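Local structure of putative endonuclease/exonuclease/phosphatase family protein (Bacteroides vulgatus ATCC 8482, 3G6S) at residues N10-D14 and W23-K27; R147-A151 and D180-I185. The protein is a putative endonuclease/exonuclease/phosphatase-family hydrolase that probably cleaves phosphodiester bonds in nucleic acids, although its substrate is not established. One frame throughout, in Å; residues are numbered along the deposited sequence.

Overall arrangement
The two contacts lie in one single-chain domain of the DNase I-like family, an alpha/beta fold with two mixed sheets. They come in series along the chain: contact 1 closes within the loop between strand 2-10 and helix 27-36, long before contact 2 opens on helix 144-161. Contact 1 follows the end of strand 2-10, in one sheet, whereas contact 2 joins the helices that precede and follow strand 167-172 of the other. Their centres are 28 Å apart, on opposite sides of the chain's centre, and their nearest atoms remain about 13 Å apart. Contact 1 thus organises a loop beside the probable active-site cleft, while contact 2 packs helix 144-161 against helix 180-186.

Contact 1: residues N10-D14 and W23-K27; sequences NIRYD and WQYRK
Where strand 2-10 of this DNase I-like domain ends, an Asx turn starts the loop to helix 27-36; residues 23-26 make a turn leading into that helix and fold back onto residues 10-14. Asn-10 (chi1 t) accepts a hydrogen bond at OD1 from Arg-12 N (2.9 Å); its ND2 hydrogen-bonds to Glu-46 and Asp-172, an acidic pair consistent with the family's metal-dependent active site. Ile-11 (p, t) points toward the partner, its CD1 3.7 Å from CZ3 of Trp-23 (chi1 t), whose NE1 hydrogen-bonds to Asp-54. Arg-12 turns the chain with positive phi (68/109) and sends its guanidinium away to a salt bridge with Asp-18. Asp-14 (t), CA 5.1 Å from Trp-23 CA, accepts a weak hydrogen bond at OD2 from Gln-24 NE2 (3.4 Å). Arg-26 (m, t, m) ties the loop together by donating hydrogen bonds: NE to Asn-21 O, NH1 to Ile-11 O (3.0 Å), NH2 to Arg-12 O (3.2 Å); a water links NH2 (2.9 Å) to Tyr-13 O (2.7 Å).

Contact 2: residues R147-A151 and D180-I185; sequences RRQSA and DAYETI
Two nearly parallel helical segments meet beside the sheet that holds strands 131-138 and 167-172. Residues 147-151 belong to helix 144-161, the connection of a beta-alpha-beta crossover between these neighbouring parallel strands; residues 180-185 form most of the short helix 180-186 that follows the second of them. The segment axes approach to 8.7 Å and cross at -21°, with Arg-148 CA 4.9 Å from Ala-181 CA and Ala-151 CA 6.0 Å from Ile-185 CA. Asp-180, its chi1 off the wells at 101°, spans two arginines: its OD2 forms a long salt bridge with NE of Arg-148 (t, t, m) at 3.5 Å. Asp-180 OD1 lies 2.9 Å from the O of a water that donates to it. That water accepts from NE of Arg-147 (m, t, m), 3.0 Å from the water O. Arg-147 NH1 is held separately by Asp-140 O. Ala-181 sets its CB 3.8 Å from Arg-147 CB, and the small side chain allows the close backbone approach here. Tyr-182 points away from helix 144-161, its ring meeting Phe-225 of strand 224-228. One turn on, Thr-184 (p) donates OG1 to Ala-181 O (3.1 Å) within its own helix; the same OG1 lies 3.2 Å from Ala-151 CB, while its CG2 is 3.9 Å from Arg-148 CG. Ile-185 (p, t) adds an apolar contact, CG2 3.3 Å from Ala-151 CB. The salt bridge thus sits at the exposed edge by Arg-148 and the water link reaches the buried Arg-147, whereas the buried Ala-151 and Ile-185, with Thr-184, let the helices pack closely farther along.

Contact 1: residues N10-D14 and W23-K27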
loop_
_atom_site.group_PDB
_atom_site.type_symbol
_atom_site.label_atom_id
_atom_site.label_comp_id
_atom_site.label_asym_id
_atom_site.label_seq_id
_atom_site.Cartn_x
_atom_site.Cartn_y
_atom_site.Cartn_z
ATOM N N ASN A 10 6.624 0.382 -0.203
ATOM C CA ASN A 10 7.135 1.579 0.469
ATOM C C ASN A 10 8.403 1.920 -0.316
ATOM O O ASN A 10 9.339 1.124 -0.364
ATOM C CB ASN A 10 7.495 1.261 1.931
ATOM C CG ASN A 10 7.907 2.506 2.727
ATOM O OD1 ASN A 10 8.561 3.414 2.204
ATOM N ND2 ASN A 10 7.547 2.533 4.002
ATOM N N ILE A 11 8.445 3.096 -0.926
ATOM C CA ILE A 11 9.601 3.459 -1.722
ATOM C C ILE A 11 10.696 4.235 -0.996
ATOM O O ILE A 11 11.718 4.554 -1.597
ATOM C CB ILE A 11 9.170 4.262 -2.952
ATOM C CG1 ILE A 11 8.541 5.581 -2.528
ATOM C CG2 ILE A 11 8.152 3.463 -3.755
ATOM C CD1 ILE A 11 8.242 6.485 -3.685
ATOM N N ARG A 12 10.495 4.526 0.288
ATOM C CA ARG A 12 11.473 5.290 1.074
ATOM C C ARG A 12 11.522 6.728 0.561
ATOM O O ARG A 12 12.037 6.985 -0.526
ATOM C CB ARG A 12 12.864 4.662 0.958
ATOM C CG ARG A 12 13.963 5.506 1.564
ATOM C CD ARG A 12 13.833 5.626 3.063
ATOM N NE ARG A 12 14.775 6.614 3.576
ATOM C CZ ARG A 12 14.922 6.928 4.860
ATOM N NH1 ARG A 12 14.188 6.329 5.786
ATOM N NH2 ARG A 12 15.803 7.852 5.217
ATOM N N TYR A 13 11.001 7.666 1.344
ATOM C CA TYR A 13 10.982 9.059 0.920
ATOM C C TYR A 13 12.361 9.573 0.506
ATOM O O TYR A 13 13.391 9.083 0.977
ATOM C CB TYR A 13 10.393 9.947 2.025
ATOM C CG TYR A 13 11.318 10.183 3.188
ATOM C CD1 TYR A 13 12.213 11.252 3.185
ATOM C CD2 TYR A 13 11.301 9.340 4.295
ATOM C CE1 TYR A 13 13.068 11.475 4.260
ATOM C CE2 TYR A 13 12.152 9.552 5.374
ATOM C CZ TYR A 13 13.030 10.620 5.354
ATOM O OH TYR A 13 13.874 10.838 6.424
ATOM N N ASP A 14 12.352 10.556 -0.391
ATOM C CA ASP A 14 13.560 11.189 -0.915
ATOM C C ASP A 14 14.347 11.893 0.187
ATOM O O ASP A 14 13.892 12.891 0.745
ATOM C CB ASP A 14 13.186 12.214 -1.992
ATOM C CG ASP A 14 14.403 12.875 -2.630
ATOM O OD1 ASP A 14 15.398 13.128 -1.915
ATOM O OD2 ASP A 14 14.357 13.158 -3.849
ATOM N N TRP A 23 16.789 8.568 -3.517
ATOM C CA TRP A 23 15.744 8.355 -4.502
ATOM C C TRP A 23 16.201 8.576 -5.942
ATOM O O TRP A 23 15.704 7.927 -6.869
ATOM C CB TRP A 23 14.555 9.267 -4.195
ATOM C CG TRP A 23 13.548 9.310 -5.281
ATOM C CD1 TRP A 23 13.335 10.328 -6.152
ATOM C CD2 TRP A 23 12.629 8.271 -5.637
ATOM N NE1 TRP A 23 12.335 9.992 -7.036
ATOM C CE2 TRP A 23 11.886 8.734 -6.741
ATOM C CE3 TRP A 23 12.364 6.993 -5.129
ATOM C CZ2 TRP A 23 10.887 7.962 -7.349
ATOM C CZ3 TRP A 23 11.368 6.224 -5.734
ATOM C CH2 TRP A 23 10.644 6.714 -6.833
ATOM N N GLN A 24 17.143 9.489 -6.138
ATOM C CA GLN A 24 17.631 9.767 -7.485
ATOM C C GLN A 24 18.269 8.537 -8.138
ATOM O O GLN A 24 18.186 8.370 -9.354
ATOM C CB GLN A 24 18.630 10.930 -7.462
ATOM C CG GLN A 24 18.035 12.265 -6.988
ATOM C CD GLN A 24 16.759 12.651 -7.736
ATOM O OE1 GLN A 24 16.714 12.620 -8.968
ATOM N NE2 GLN A 24 15.723 13.031 -6.990
ATOM N N TYR A 25 18.882 7.669 -7.335
ATOM C CA TYR A 25 19.531 6.471 -7.866
ATOM C C TYR A 25 18.606 5.254 -7.914
ATOM O O TYR A 25 19.014 4.177 -8.342
ATOM C CB TYR A 25 20.775 6.124 -7.031
ATOM C CG TYR A 25 21.721 7.284 -6.819
ATOM C CD1 TYR A 25 22.316 7.932 -7.902
ATOM C CD2 TYR A 25 21.987 7.762 -5.537
ATOM C CE1 TYR A 25 23.150 9.036 -7.716
ATOM C CE2 TYR A 25 22.819 8.864 -5.336
ATOM C CZ TYR A 25 23.395 9.499 -6.429
ATOM O OH TYR A 25 24.183 10.613 -6.236
ATOM N N ARG A 26 17.358 5.430 -7.490
ATOM C CA ARG A 26 16.411 4.328 -7.468
ATOM C C ARG A 26 15.211 4.567 -8.367
ATOM O O ARG A 26 14.517 3.620 -8.747
ATOM C CB ARG A 26 15.965 4.087 -6.026
ATOM C CG ARG A 26 17.152 3.855 -5.107
ATOM C CD ARG A 26 16.759 3.468 -3.693
ATOM N NE ARG A 26 16.294 4.595 -2.881
ATOM C CZ ARG A 26 15.024 4.974 -2.769
ATOM N NH1 ARG A 26 14.072 4.322 -3.428
ATOM N NH2 ARG A 26 14.704 5.982 -1.970
ATOM N N LYS A 27 14.987 5.837 -8.706
ATOM C CA LYS A 27 13.879 6.266 -9.565
ATOM C C LYS A 27 13.595 5.304 -10.715
ATOM O O LYS A 27 12.507 4.751 -10.805
ATOM C CB LYS A 27 14.168 7.637 -10.187
ATOM C CG LYS A 27 14.360 8.798 -9.224
ATOM C CD LYS A 27 14.260 10.150 -9.966
ATOM C CE LYS A 27 15.177 10.224 -11.190
ATOM N NZ LYS A 27 14.829 11.376 -12.058
HETATM O O HOH W 1 15.607 8.148 -0.331
#

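Contact 2: residues R147-A151 and D180-I185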
loop_
_atom_site.group_PDB
_atom_site.type_symbol
_atom_site.label_atom_id
_atom_site.label_comp_id
_atom_site.label_asym_id
_atom_site.label_seq_id
_atom_site.Cartn_x
_atom_site.Cartn_y
_atom_site.Cartn_z
ATOM N N ARG A 147 -3.028 2.743 15.977
ATOM C CA ARG A 147 -3.059 1.649 15.021
ATOM C C ARG A 147 -4.363 0.869 15.083
ATOM O O ARG A 147 -4.950 0.552 14.042
ATOM C CB ARG A 147 -1.883 0.696 15.231
ATOM C CG ARG A 147 -0.608 1.157 14.560
ATOM C CD ARG A 147 0.372 0.015 14.448
ATOM N NE ARG A 147 0.754 -0.541 15.745
ATOM C CZ ARG A 147 1.587 0.048 16.599
ATOM N NH1 ARG A 147 2.133 1.220 16.304
ATOM N NH2 ARG A 147 1.889 -0.549 17.745
ATOM N N ARG A 148 -4.820 0.562 16.295
ATOM C CA ARG A 148 -6.060 -0.185 16.450
ATOM C C ARG A 148 -7.226 0.613 15.882
ATOM O O ARG A 148 -8.118 0.051 15.243
ATOM C CB ARG A 148 -6.339 -0.498 17.921
ATOM C CG ARG A 148 -7.696 -1.172 18.118
ATOM C CD ARG A 148 -8.134 -1.251 19.579
ATOM N NE ARG A 148 -7.547 -2.372 20.310
ATOM C CZ ARG A 148 -8.016 -2.816 21.477
ATOM N NH1 ARG A 148 -9.072 -2.229 22.027
ATOM N NH2 ARG A 148 -7.438 -3.841 22.098
ATOM N N GLN A 149 -7.217 1.922 16.116
ATOM C CA GLN A 149 -8.283 2.783 15.626
ATOM C C GLN A 149 -8.237 2.946 14.119
ATOM O O GLN A 149 -9.279 2.968 13.458
ATOM C CB GLN A 149 -8.221 4.163 16.295
ATOM C CG GLN A 149 -8.635 4.166 17.757
ATOM C CD GLN A 149 -9.948 3.432 17.989
ATOM O OE1 GLN A 149 -10.938 3.669 17.290
ATOM N NE2 GLN A 149 -9.962 2.533 18.970
ATOM N N SER A 150 -7.030 3.074 13.578
ATOM C CA SER A 150 -6.851 3.234 12.133
ATOM C C SER A 150 -7.441 2.042 11.378
ATOM O O SER A 150 -8.043 2.206 10.314
ATOM C CB SER A 150 -5.363 3.366 11.796
ATOM O OG SER A 150 -4.857 4.608 12.240
ATOM N N ALA A 151 -7.264 0.848 11.944
ATOM C CA ALA A 151 -7.772 -0.375 11.346
ATOM C C ALA A 151 -9.300 -0.387 11.338
ATOM O O ALA A 151 -9.924 -0.641 10.310
ATOM C CB ALA A 151 -7.238 -1.573 12.101
ATOM N N ASP A 180 -1.233 -6.409 17.667
ATOM C CA ASP A 180 -2.659 -6.424 17.925
ATOM C C ASP A 180 -3.391 -5.782 16.754
ATOM O O ASP A 180 -4.484 -6.200 16.395
ATOM C CB ASP A 180 -2.988 -5.682 19.227
ATOM C CG ASP A 180 -3.522 -4.287 18.985
ATOM O OD1 ASP A 180 -2.713 -3.368 18.706
ATOM O OD2 ASP A 180 -4.762 -4.107 19.059
ATOM N N ALA A 181 -2.791 -4.761 16.154
ATOM C CA ALA A 181 -3.432 -4.105 15.022
ATOM C C ALA A 181 -3.679 -5.149 13.936
ATOM O O ALA A 181 -4.715 -5.143 13.277
ATOM C CB ALA A 181 -2.556 -2.971 14.481
ATOM N N TYR A 182 -2.726 -6.050 13.747
ATOM C CA TYR A 182 -2.897 -7.081 12.744
ATOM C C TYR A 182 -4.078 -7.952 13.123
ATOM O O TYR A 182 -4.816 -8.431 12.261
ATOM C CB TYR A 182 -1.644 -7.940 12.639
ATOM C CG TYR A 182 -1.795 -9.122 11.715
ATOM C CD1 TYR A 182 -2.392 -10.312 12.156
ATOM C CD2 TYR A 182 -1.301 -9.076 10.417
ATOM C CE1 TYR A 182 -2.476 -11.423 11.328
ATOM C CE2 TYR A 182 -1.384 -10.182 9.581
ATOM C CZ TYR A 182 -1.963 -11.346 10.040
ATOM O OH TYR A 182 -1.981 -12.444 9.215
ATOM N N GLU A 183 -4.253 -8.155 14.421
ATOM C CA GLU A 183 -5.336 -8.989 14.908
ATOM C C GLU A 183 -6.699 -8.296 14.819
ATOM O O GLU A 183 -7.713 -8.958 14.612
ATOM C CB GLU A 183 -5.037 -9.412 16.345
ATOM C CG GLU A 183 -5.863 -10.579 16.832
ATOM C CD GLU A 183 -6.661 -10.230 18.069
ATOM O OE1 GLU A 183 -7.317 -11.129 18.639
ATOM O OE2 GLU A 183 -6.631 -9.046 18.472
ATOM N N THR A 184 -6.730 -6.971 14.952
ATOM C CA THR A 184 -8.003 -6.256 14.879
ATOM C C THR A 184 -8.610 -6.277 13.469
ATOM O O THR A 184 -9.829 -6.301 13.325
ATOM C CB THR A 184 -7.894 -4.777 15.349
ATOM O OG1 THR A 184 -7.456 -3.952 14.264
ATOM C CG2 THR A 184 -6.915 -4.649 16.505
ATOM N N ILE A 185 -7.780 -6.261 12.426
ATOM C CA ILE A 185 -8.329 -6.302 11.069
ATOM C C ILE A 185 -8.466 -7.725 10.561
ATOM O O ILE A 185 -9.133 -7.973 9.560
ATOM C CB ILE A 185 -7.475 -5.521 10.056
ATOM C CG1 ILE A 185 -6.000 -5.677 10.376
ATOM C CG2 ILE A 185 -7.899 -4.075 10.034
ATOM C CD1 ILE A 185 -5.116 -4.766 9.555
HETATM O O HOH W 2 -0.200 -2.982 17.230
#